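Local coordinates for takeout-like protein 1 (Epiphyas postvittana, PDB 4G0S) that probably binds and carries fatty acids or similar hydrophobic ligands in an elongated internal pocket, at residues H88-V93 with K117-H122; K153-F158 with Q180-V185; A29-H34 with K206-K211. All coordinates share one frame; numbering follows the deposited sequence.

Interaction 1. Residues H88-V93 with K117-H122. With MYR (myristic acid), chain D.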
loop_
_atom_site.group_PDB
_atom_site.type_symbol
_atom_site.label_atom_id
_atom_site.label_comp_id
_atom_site.label_asym_id
_atom_site.label_seq_id
_atom_site.Cartn_x
_atom_site.Cartn_y
_atom_site.Cartn_z
ATOM N N HIS A 88 3.892 -9.242 -2.202
ATOM C CA HIS A 88 4.954 -8.818 -1.283
ATOM C C HIS A 88 5.992 -8.027 -2.005
ATOM O O HIS A 88 6.087 -8.088 -3.248
ATOM C CB HIS A 88 5.576 -9.975 -0.485
ATOM C CG HIS A 88 6.442 -10.936 -1.302
ATOM N ND1 HIS A 88 5.920 -11.933 -2.061
ATOM C CD2 HIS A 88 7.831 -11.042 -1.431
ATOM C CE1 HIS A 88 6.914 -12.625 -2.644
ATOM N NE2 HIS A 88 8.079 -12.080 -2.262
ATOM N N LEU A 89 6.806 -7.288 -1.239
ATOM C CA LEU A 89 7.773 -6.318 -1.813
ATOM C C LEU A 89 8.694 -5.858 -0.710
ATOM O O LEU A 89 8.347 -6.011 0.461
ATOM C CB LEU A 89 7.035 -5.094 -2.392
ATOM C CG LEU A 89 6.205 -4.182 -1.419
ATOM C CD1 LEU A 89 6.118 -2.766 -1.968
ATOM C CD2 LEU A 89 4.807 -4.688 -1.131
ATOM N N ASP A 90 9.864 -5.320 -1.069
ATOM C CA ASP A 90 10.608 -4.490 -0.143
ATOM C C ASP A 90 10.178 -3.057 -0.466
ATOM O O ASP A 90 10.285 -2.637 -1.612
ATOM C CB ASP A 90 12.152 -4.567 -0.242
ATOM C CG ASP A 90 12.694 -5.815 -0.960
ATOM O OD1 ASP A 90 11.967 -6.796 -1.280
ATOM O OD2 ASP A 90 13.927 -5.789 -1.201
ATOM N N ALA A 91 9.717 -2.315 0.541
ATOM C CA ALA A 91 9.328 -0.924 0.362
ATOM C C ALA A 91 10.128 0.091 1.181
ATOM O O ALA A 91 10.818 -0.238 2.189
ATOM C CB ALA A 91 7.840 -0.759 0.628
ATOM N N THR A 92 10.086 1.334 0.708
ATOM C CA THR A 92 10.553 2.436 1.526
ATOM C C THR A 92 9.433 3.459 1.725
ATOM O O THR A 92 8.658 3.664 0.847
ATOM C CB THR A 92 11.815 3.070 0.920
ATOM O OG1 THR A 92 12.862 2.086 0.888
ATOM C CG2 THR A 92 12.278 4.221 1.790
ATOM N N VAL A 93 9.346 4.059 2.900
ATOM C CA VAL A 93 8.303 5.043 3.227
ATOM C C VAL A 93 9.006 6.267 3.753
ATOM O O VAL A 93 9.646 6.203 4.797
ATOM C CB VAL A 93 7.323 4.550 4.335
ATOM C CG1 VAL A 93 6.326 5.652 4.735
ATOM C CG2 VAL A 93 6.617 3.285 3.905
ATOM N N LYS A 117 12.413 1.388 6.093
ATOM C CA LYS A 117 12.687 0.385 5.055
ATOM C C LYS A 117 12.032 -0.893 5.473
ATOM O O LYS A 117 12.367 -1.447 6.534
ATOM C CB LYS A 117 14.183 0.102 4.977
ATOM C CG LYS A 117 14.927 0.902 3.964
ATOM C CD LYS A 117 16.098 0.061 3.455
ATOM C CE LYS A 117 17.385 0.870 3.329
ATOM N NZ LYS A 117 18.618 0.004 3.349
ATOM N N LEU A 118 11.125 -1.375 4.632
ATOM C CA LEU A 118 10.399 -2.610 4.869
ATOM C C LEU A 118 10.976 -3.765 4.059
ATOM O O LEU A 118 11.218 -3.629 2.868
ATOM C CB LEU A 118 8.922 -2.411 4.561
ATOM C CG LEU A 118 8.283 -1.296 5.393
ATOM C CD1 LEU A 118 6.826 -1.150 4.992
ATOM C CD2 LEU A 118 8.435 -1.588 6.891
ATOM N N LYS A 119 11.195 -4.897 4.716
ATOM C CA LYS A 119 11.907 -6.022 4.087
ATOM C C LYS A 119 10.954 -7.206 4.040
ATOM O O LYS A 119 10.604 -7.762 5.051
ATOM C CB LYS A 119 13.222 -6.315 4.856
ATOM C CG LYS A 119 14.150 -7.351 4.247
ATOM C CD LYS A 119 15.109 -6.777 3.207
ATOM C CE LYS A 119 15.831 -7.921 2.492
ATOM N NZ LYS A 119 14.860 -8.573 1.559
ATOM N N ASN A 120 10.485 -7.535 2.845
ATOM C CA ASN A 120 9.570 -8.647 2.623
ATOM C C ASN A 120 8.181 -8.374 3.275
ATOM O O ASN A 120 7.693 -9.175 4.070
ATOM C CB ASN A 120 10.218 -9.951 3.127
ATOM C CG ASN A 120 9.483 -11.187 2.697
ATOM O OD1 ASN A 120 8.585 -11.114 1.866
ATOM N ND2 ASN A 120 9.851 -12.352 3.270
ATOM N N ILE A 121 7.566 -7.235 2.959
ATOM C CA ILE A 121 6.201 -7.008 3.467
ATOM C C ILE A 121 5.129 -7.736 2.690
ATOM O O ILE A 121 4.958 -7.541 1.479
ATOM C CB ILE A 121 5.819 -5.515 3.751
ATOM C CG1 ILE A 121 4.401 -5.439 4.366
ATOM C CG2 ILE A 121 6.008 -4.608 2.532
ATOM C CD1 ILE A 121 3.987 -4.057 4.871
ATOM N N HIS A 122 4.378 -8.568 3.403
ATOM C CA HIS A 122 3.314 -9.329 2.768
ATOM C C HIS A 122 2.001 -8.657 2.982
ATOM O O HIS A 122 1.737 -8.068 4.038
ATOM C CB HIS A 122 3.331 -10.799 3.217
ATOM C CG HIS A 122 4.406 -11.617 2.523
ATOM N ND1 HIS A 122 4.119 -12.652 1.679
ATOM C CD2 HIS A 122 5.786 -11.489 2.525
ATOM C CE1 HIS A 122 5.248 -13.152 1.188
ATOM N NE2 HIS A 122 6.277 -12.449 1.707
HETATM C C1 MYR D . 2.638 -0.913 1.899
HETATM O O1 MYR D . 3.585 -1.723 1.926
HETATM O O2 MYR D . 1.968 -0.803 0.841
HETATM C C2 MYR D . 2.279 -0.078 3.140
HETATM C C3 MYR D . 3.339 0.073 4.256
HETATM C C4 MYR D . 3.151 -0.812 5.493
HETATM C C5 MYR D . 3.386 -0.147 6.866
HETATM C C6 MYR D . 4.763 -0.385 7.508
HETATM C C7 MYR D . 4.686 -0.592 9.012
HETATM C C8 MYR D . 5.966 -0.250 9.764
HETATM C C9 MYR D . 5.688 0.558 11.038
HETATM C C10 MYR D . 5.621 2.055 10.769
HETATM C C11 MYR D . 5.006 2.847 11.922
HETATM C C12 MYR D . 5.654 4.209 12.087
HETATM C C13 MYR D . 6.014 4.399 13.572
HETATM C C14 MYR D . 6.911 5.590 13.826
#

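Interaction 2. Residues K153-F158 with Q180-V185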
loop_
_atom_site.group_PDB
_atom_site.type_symbol
_atom_site.label_atom_id
_atom_site.label_comp_id
_atom_site.label_asym_id
_atom_site.label_seq_id
_atom_site.Cartn_x
_atom_site.Cartn_y
_atom_site.Cartn_z
ATOM N N LYS A 153 7.586 -9.451 7.220
ATOM C CA LYS A 153 8.184 -10.747 7.570
ATOM C C LYS A 153 9.695 -10.748 7.821
ATOM O O LYS A 153 10.180 -11.475 8.695
ATOM C CB LYS A 153 7.856 -11.794 6.506
ATOM C CG LYS A 153 6.564 -12.547 6.761
ATOM C CD LYS A 153 6.526 -13.805 5.885
ATOM C CE LYS A 153 5.094 -14.126 5.483
ATOM N NZ LYS A 153 4.204 -14.339 6.680
ATOM N N ASP A 154 10.458 -9.974 7.061
ATOM C CA ASP A 154 11.891 -9.985 7.298
ATOM C C ASP A 154 12.332 -8.935 8.256
ATOM O O ASP A 154 13.006 -9.246 9.205
ATOM C CB ASP A 154 12.697 -9.885 6.004
ATOM C CG ASP A 154 12.746 -11.190 5.287
ATOM O OD1 ASP A 154 11.903 -12.049 5.641
ATOM O OD2 ASP A 154 13.603 -11.353 4.394
ATOM N N ASN A 155 11.959 -7.684 8.023
ATOM C CA ASN A 155 12.586 -6.648 8.795
ATOM C C ASN A 155 11.971 -5.301 8.569
ATOM O O ASN A 155 11.417 -5.038 7.529
ATOM C CB ASN A 155 14.067 -6.592 8.376
ATOM C CG ASN A 155 14.970 -6.118 9.483
ATOM O OD1 ASN A 155 16.174 -6.344 9.443
ATOM N ND2 ASN A 155 14.402 -5.433 10.468
ATOM N N ALA A 156 12.128 -4.422 9.549
ATOM C CA ALA A 156 11.740 -3.021 9.421
ATOM C C ALA A 156 12.834 -2.159 10.071
ATOM O O ALA A 156 13.225 -2.413 11.208
ATOM C CB ALA A 156 10.398 -2.812 10.103
ATOM N N GLN A 157 13.368 -1.179 9.341
ATOM C CA GLN A 157 14.374 -0.250 9.911
ATOM C C GLN A 157 13.785 1.152 10.020
ATOM O O GLN A 157 12.927 1.523 9.228
ATOM C CB GLN A 157 15.708 -0.236 9.148
ATOM C CG GLN A 157 16.073 -1.585 8.557
ATOM C CD GLN A 157 17.568 -1.763 8.307
ATOM O OE1 GLN A 157 18.248 -0.856 7.809
ATOM N NE2 GLN A 157 18.081 -2.967 8.619
ATOM N N PHE A 158 14.242 1.908 11.009
ATOM C CA PHE A 158 13.699 3.237 11.285
ATOM C C PHE A 158 14.777 4.324 11.143
ATOM O O PHE A 158 15.827 4.274 11.811
ATOM C CB PHE A 158 13.075 3.262 12.691
ATOM C CG PHE A 158 11.952 2.246 12.875
ATOM C CD1 PHE A 158 10.634 2.617 12.695
ATOM C CD2 PHE A 158 12.233 0.906 13.177
ATOM C CE1 PHE A 158 9.613 1.692 12.831
ATOM C CE2 PHE A 158 11.221 -0.022 13.326
ATOM C CZ PHE A 158 9.915 0.371 13.151
ATOM N N GLN A 180 15.494 -2.647 17.358
ATOM C CA GLN A 180 15.370 -3.922 18.081
ATOM C C GLN A 180 13.942 -4.510 18.174
ATOM O O GLN A 180 13.743 -5.691 17.895
ATOM C CB GLN A 180 16.017 -3.819 19.479
ATOM C CG GLN A 180 17.536 -3.661 19.447
ATOM C CD GLN A 180 18.264 -4.962 19.207
ATOM O OE1 GLN A 180 18.517 -5.728 20.147
ATOM N NE2 GLN A 180 18.606 -5.232 17.937
ATOM N N ASN A 181 12.954 -3.724 18.592
ATOM C CA ASN A 181 11.567 -4.218 18.625
ATOM C C ASN A 181 10.770 -3.832 17.373
ATOM O O ASN A 181 9.605 -3.402 17.461
ATOM C CB ASN A 181 10.802 -3.744 19.886
ATOM C CG ASN A 181 11.619 -3.876 21.169
ATOM O OD1 ASN A 181 11.470 -4.837 21.922
ATOM N ND2 ASN A 181 12.467 -2.896 21.430
ATOM N N TRP A 182 11.364 -4.021 16.209
ATOM C CA TRP A 182 10.723 -3.550 14.965
ATOM C C TRP A 182 9.419 -4.193 14.646
ATOM O O TRP A 182 8.646 -3.653 13.889
ATOM C CB TRP A 182 11.646 -3.737 13.797
ATOM C CG TRP A 182 12.086 -5.166 13.528
ATOM C CD1 TRP A 182 13.254 -5.811 13.982
ATOM C CD2 TRP A 182 11.387 -6.170 12.707
ATOM N NE1 TRP A 182 13.326 -7.099 13.492
ATOM C CE2 TRP A 182 12.231 -7.375 12.718
ATOM C CE3 TRP A 182 10.211 -6.175 11.955
ATOM C CZ2 TRP A 182 11.872 -8.524 12.018
ATOM C CZ3 TRP A 182 9.860 -7.344 11.271
ATOM C CH2 TRP A 182 10.659 -8.488 11.311
ATOM N N LYS A 183 9.169 -5.377 15.187
ATOM C CA LYS A 183 8.033 -6.164 14.742
ATOM C C LYS A 183 6.779 -5.743 15.554
ATOM O O LYS A 183 5.714 -5.415 14.981
ATOM C CB LYS A 183 8.377 -7.659 14.825
ATOM C CG LYS A 183 7.227 -8.635 14.585
ATOM C CD LYS A 183 7.081 -9.109 13.141
ATOM C CE LYS A 183 5.953 -10.145 12.990
ATOM N NZ LYS A 183 5.510 -10.294 11.563
ATOM N N GLN A 184 6.909 -5.741 16.873
ATOM C CA GLN A 184 5.912 -5.092 17.724
ATOM C C GLN A 184 5.548 -3.672 17.281
ATOM O O GLN A 184 4.373 -3.291 17.316
ATOM C CB GLN A 184 6.380 -4.994 19.179
ATOM C CG GLN A 184 5.448 -4.125 20.023
ATOM C CD GLN A 184 5.620 -4.362 21.510
ATOM O OE1 GLN A 184 6.734 -4.342 22.014
ATOM N NE2 GLN A 184 4.508 -4.540 22.222
ATOM N N VAL A 185 6.551 -2.885 16.913
ATOM C CA VAL A 185 6.297 -1.514 16.481
ATOM C C VAL A 185 5.512 -1.534 15.175
ATOM O O VAL A 185 4.632 -0.674 14.985
ATOM C CB VAL A 185 7.575 -0.685 16.282
ATOM C CG1 VAL A 185 7.286 0.503 15.381
ATOM C CG2 VAL A 185 8.106 -0.186 17.602
#

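Interaction 3. Residues A29-H34 with K206-K211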
loop_
_atom_site.group_PDB
_atom_site.type_symbol
_atom_site.label_atom_id
_atom_site.label_comp_id
_atom_site.label_asym_id
_atom_site.label_seq_id
_atom_site.Cartn_x
_atom_site.Cartn_y
_atom_site.Cartn_z
ATOM N N ALA A 29 3.669 2.946 -13.577
ATOM C CA ALA A 29 4.254 4.110 -14.251
ATOM C C ALA A 29 3.166 5.158 -14.528
ATOM O O ALA A 29 3.473 6.282 -14.894
ATOM C CB ALA A 29 4.941 3.700 -15.539
ATOM N N GLY A 30 1.893 4.787 -14.352
ATOM C CA GLY A 30 0.795 5.729 -14.499
ATOM C C GLY A 30 0.103 5.664 -15.842
ATOM O O GLY A 30 0.741 5.504 -16.892
ATOM N N LEU A 31 -1.218 5.801 -15.823
ATOM C CA LEU A 31 -2.003 5.858 -17.061
ATOM C C LEU A 31 -2.958 7.036 -16.961
ATOM O O LEU A 31 -4.061 6.899 -16.413
ATOM C CB LEU A 31 -2.779 4.557 -17.264
ATOM C CG LEU A 31 -2.044 3.215 -17.117
ATOM C CD1 LEU A 31 -3.016 2.139 -16.675
ATOM C CD2 LEU A 31 -1.350 2.797 -18.392
ATOM N N PRO A 32 -2.540 8.225 -17.439
ATOM C CA PRO A 32 -3.377 9.421 -17.171
ATOM C C PRO A 32 -4.836 9.401 -17.707
ATOM O O PRO A 32 -5.699 10.023 -17.099
ATOM C CB PRO A 32 -2.550 10.576 -17.741
ATOM C CG PRO A 32 -1.556 9.928 -18.665
ATOM C CD PRO A 32 -1.263 8.576 -18.077
ATOM N N ASP A 33 -5.158 8.668 -18.769
ATOM C CA ASP A 33 -6.585 8.669 -19.205
ATOM C C ASP A 33 -7.504 7.624 -18.586
ATOM O O ASP A 33 -8.720 7.664 -18.782
ATOM C CB ASP A 33 -6.717 8.655 -20.704
ATOM C CG ASP A 33 -5.977 9.789 -21.319
ATOM O OD1 ASP A 33 -6.144 10.952 -20.841
ATOM O OD2 ASP A 33 -5.200 9.480 -22.228
ATOM N N HIS A 34 -6.913 6.703 -17.832
ATOM C CA HIS A 34 -7.671 5.867 -16.934
ATOM C C HIS A 34 -7.539 6.643 -15.638
ATOM O O HIS A 34 -7.340 7.857 -15.691
ATOM C CB HIS A 34 -7.108 4.456 -17.015
ATOM C CG HIS A 34 -6.934 3.996 -18.457
ATOM N ND1 HIS A 34 -7.909 3.332 -19.140
ATOM C CD2 HIS A 34 -5.920 4.242 -19.379
ATOM C CE1 HIS A 34 -7.508 3.118 -20.422
ATOM N NE2 HIS A 34 -6.291 3.658 -20.568
ATOM N N LYS A 206 -9.515 1.040 -9.015
ATOM C CA LYS A 206 -10.943 1.330 -9.174
ATOM C C LYS A 206 -11.215 2.233 -10.382
ATOM O O LYS A 206 -12.213 2.066 -11.094
ATOM C CB LYS A 206 -11.431 1.935 -7.859
ATOM C CG LYS A 206 -12.737 2.696 -7.839
ATOM C CD LYS A 206 -13.137 2.842 -6.370
ATOM C CE LYS A 206 -14.328 3.807 -6.208
ATOM N NZ LYS A 206 -15.620 3.342 -6.824
ATOM N N HIS A 207 -10.294 3.162 -10.599
ATOM C CA HIS A 207 -10.368 4.185 -11.632
ATOM C C HIS A 207 -10.166 3.553 -12.965
ATOM O O HIS A 207 -10.961 3.728 -13.918
ATOM C CB HIS A 207 -9.250 5.158 -11.359
ATOM C CG HIS A 207 -9.644 6.312 -10.465
ATOM N ND1 HIS A 207 -8.785 7.306 -10.149
ATOM C CD2 HIS A 207 -10.878 6.638 -9.864
ATOM C CE1 HIS A 207 -9.411 8.198 -9.354
ATOM N NE2 HIS A 207 -10.703 7.790 -9.194
ATOM N N PHE A 208 -9.085 2.784 -13.021
ATOM C CA PHE A 208 -8.725 1.996 -14.184
ATOM C C PHE A 208 -9.951 1.261 -14.690
ATOM O O PHE A 208 -10.439 1.553 -15.760
ATOM C CB PHE A 208 -7.605 1.010 -13.835
ATOM C CG PHE A 208 -7.112 0.266 -15.014
ATOM C CD1 PHE A 208 -6.434 0.933 -16.031
ATOM C CD2 PHE A 208 -7.407 -1.086 -15.177
ATOM C CE1 PHE A 208 -6.018 0.258 -17.194
ATOM C CE2 PHE A 208 -6.976 -1.773 -16.322
ATOM C CZ PHE A 208 -6.288 -1.088 -17.339
ATOM N N LEU A 209 -10.476 0.361 -13.865
ATOM C CA LEU A 209 -11.576 -0.520 -14.248
ATOM C C LEU A 209 -12.946 0.144 -14.357
ATOM O O LEU A 209 -13.856 -0.490 -14.862
ATOM C CB LEU A 209 -11.665 -1.708 -13.268
ATOM C CG LEU A 209 -10.376 -2.470 -12.999
ATOM C CD1 LEU A 209 -10.451 -3.131 -11.641
ATOM C CD2 LEU A 209 -10.052 -3.463 -14.123
ATOM N N ALA A 210 -13.126 1.370 -13.845
ATOM C CA ALA A 210 -14.309 2.130 -14.202
ATOM C C ALA A 210 -14.200 2.596 -15.667
ATOM O O ALA A 210 -15.232 2.750 -16.344
ATOM C CB ALA A 210 -14.537 3.322 -13.251
ATOM N N LYS A 211 -12.961 2.791 -16.141
ATOM C CA LYS A 211 -12.658 3.312 -17.469
ATOM C C LYS A 211 -12.632 2.215 -18.588
ATOM O O LYS A 211 -13.122 2.439 -19.682
ATOM C CB LYS A 211 -11.311 4.068 -17.408
ATOM C CG LYS A 211 -11.237 5.299 -18.306
ATOM C CD LYS A 211 -10.913 4.954 -19.759
ATOM C CE LYS A 211 -11.118 6.140 -20.695
ATOM N NZ LYS A 211 -10.645 7.429 -20.106
#

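Interaction 1. Residues H88-V93 with K117-H122
The imidazole rings of His88 and His122 form an offset stack, their planes only 2° from parallel and their centroids 4.3 Å apart. His88 CG sits between its own backbone N and carbonyl carbon (chi1 71°), a torsion that lays the His88 ring alongside that of His122. His88 CB sits over the centre of the His122 ring in a CH-pi contact, while His122 NE2 lies over the His88 ring, 3.4 Å from His88 CG. Asn120 OD1 adds a second hold: it accepts a weak hydrogen bond from His122 NE2 and comes obliquely to His88 CD2 at 3.4 Å. His88 ND1 has its own partner in Asp72.

Between antiparallel backbones, Leu118 N donates to Ala91 O at 2.7 Å, nearly straight at 167°, and Ile121 N donates to Leu89 O; the corner at Lys119 and Asn120 separates these two bonds. On the face opposite the histidines, Leu89 CD2 packs alongside Ile121 CG2. From this same face Leu118 CD1 reaches myristic acid C6 (3.3 Å) and Ile121 CD1 reaches C4, making it a wall of the lipid pocket. Strand 82-100 is flanked here by strands 54-77 and 113-133, and beyond the latter come strands 139-153 and 155-160.

Interaction 2. Residues K153-F158 with Q180-V185
Helix 182-189 approaches strand 155-160 through Trp182, with Trp182 CA 5.7 Å from Ala156 CA, and no hydrogen bond joins the two segments. Asp154 and Asn155 both face Lys119, a classic beta bulge, and the contact is a helix laid against a strongly curved antiparallel sheet of the juvenile hormone binding protein family.

Trp182 buries the largest share. With CG held between its backbone N and carbonyl carbon (chi1 60°), the indole spreads over the bulge. Asn155 CA lies over the six-membered ring in a CH-pi contact, 3.6 Å from its centroid and 10° off the normal, and Asn155 ND2 lies over the same face nearer the rim, 3.6 Å from Trp182 NE1. The indole's other face carries Lys183 CB, and that lysine's ammonium group runs on to a salt bridge with Asp151. Ala156 CB meets Trp182 CE3 as an apolar neighbour. With an alanine in place of Trp182, the backbone at Asn155 and Ala156 would probably lose its aromatic cover, and a gap would be likely to open between helix and strand.

Deeper in, Phe158 points toward the helix and takes Trp182 CB at its ring edge; it also lies close to a bound myristic acid. Its backbone N is bonded by Asn179 of the preceding helix 168-180. Phe158 CZ reaches Val185 CG1 at 3.4 Å.

Interaction 3. Residues A29-H34 with K206-K211
His34, Lys211 and Phe208 bury most of the surface where the loop 29-34 meets helix 191-211. The His34 ring lies beside that of Phe208 and points the same way, yet the planes are inclined by 47° with centroids 5.3 Å apart, so the pair is oblique. Phe208 CE1 rides over one face of the imidazole, toward its rim, and Phe208 CD1 touches His34 CB at 3.7 Å. The benzyl group gets there because Phe208 CG stands anti to the backbone N (chi1 -175°), which swings the ring toward the loop and lets Leu31 CD1 close on Phe208 CE1 at 3.6 Å.

Lys211, one helical turn later, crosses the imidazole at about a right angle with the aliphatic part of its chain. Bends at chi2 and chi4 turn its ammonium end toward the backbone carbonyl of Asp33; the modelled separation is too short to be trusted in detail. The carbonyl belongs to a type I beta turn from Leu31 to His34, closed by His34 N bonding to Leu31 O. Nearby, His207 ND1 bonds to Gly35 O, and Val36 packs on Leu31 and Phe208. With a myristic acid close to Phe208, the arrangement is that of a beta turn docked on the long helix 191-211 of a takeout fold, beside its lipid-binding interior.

Interactions 1 and 2 both reach one sheet, through neighbouring strands 113-133 and 155-160, and they touch: Lys119 N and Asn155 O, 2.8 Å apart, probably form a hydrogen bond between these strands, and Leu118 packs on Ala156. Interaction 3 lies on the opposite side of the chain's centre, its centre about 25 Å from that of interaction 1 and about 34 Å from that of interaction 2. Each combines buried apolar residues with more exposed polar ones, but interaction 1 sits closest to the middle of the protein. Its cohesion comes from strand pairing and stacked histidines, that of 153-158 with 180-185 from an indole laid on backbone, and that of 29-34 with 206-211 from mixed aromatic, aliphatic and lysine contacts.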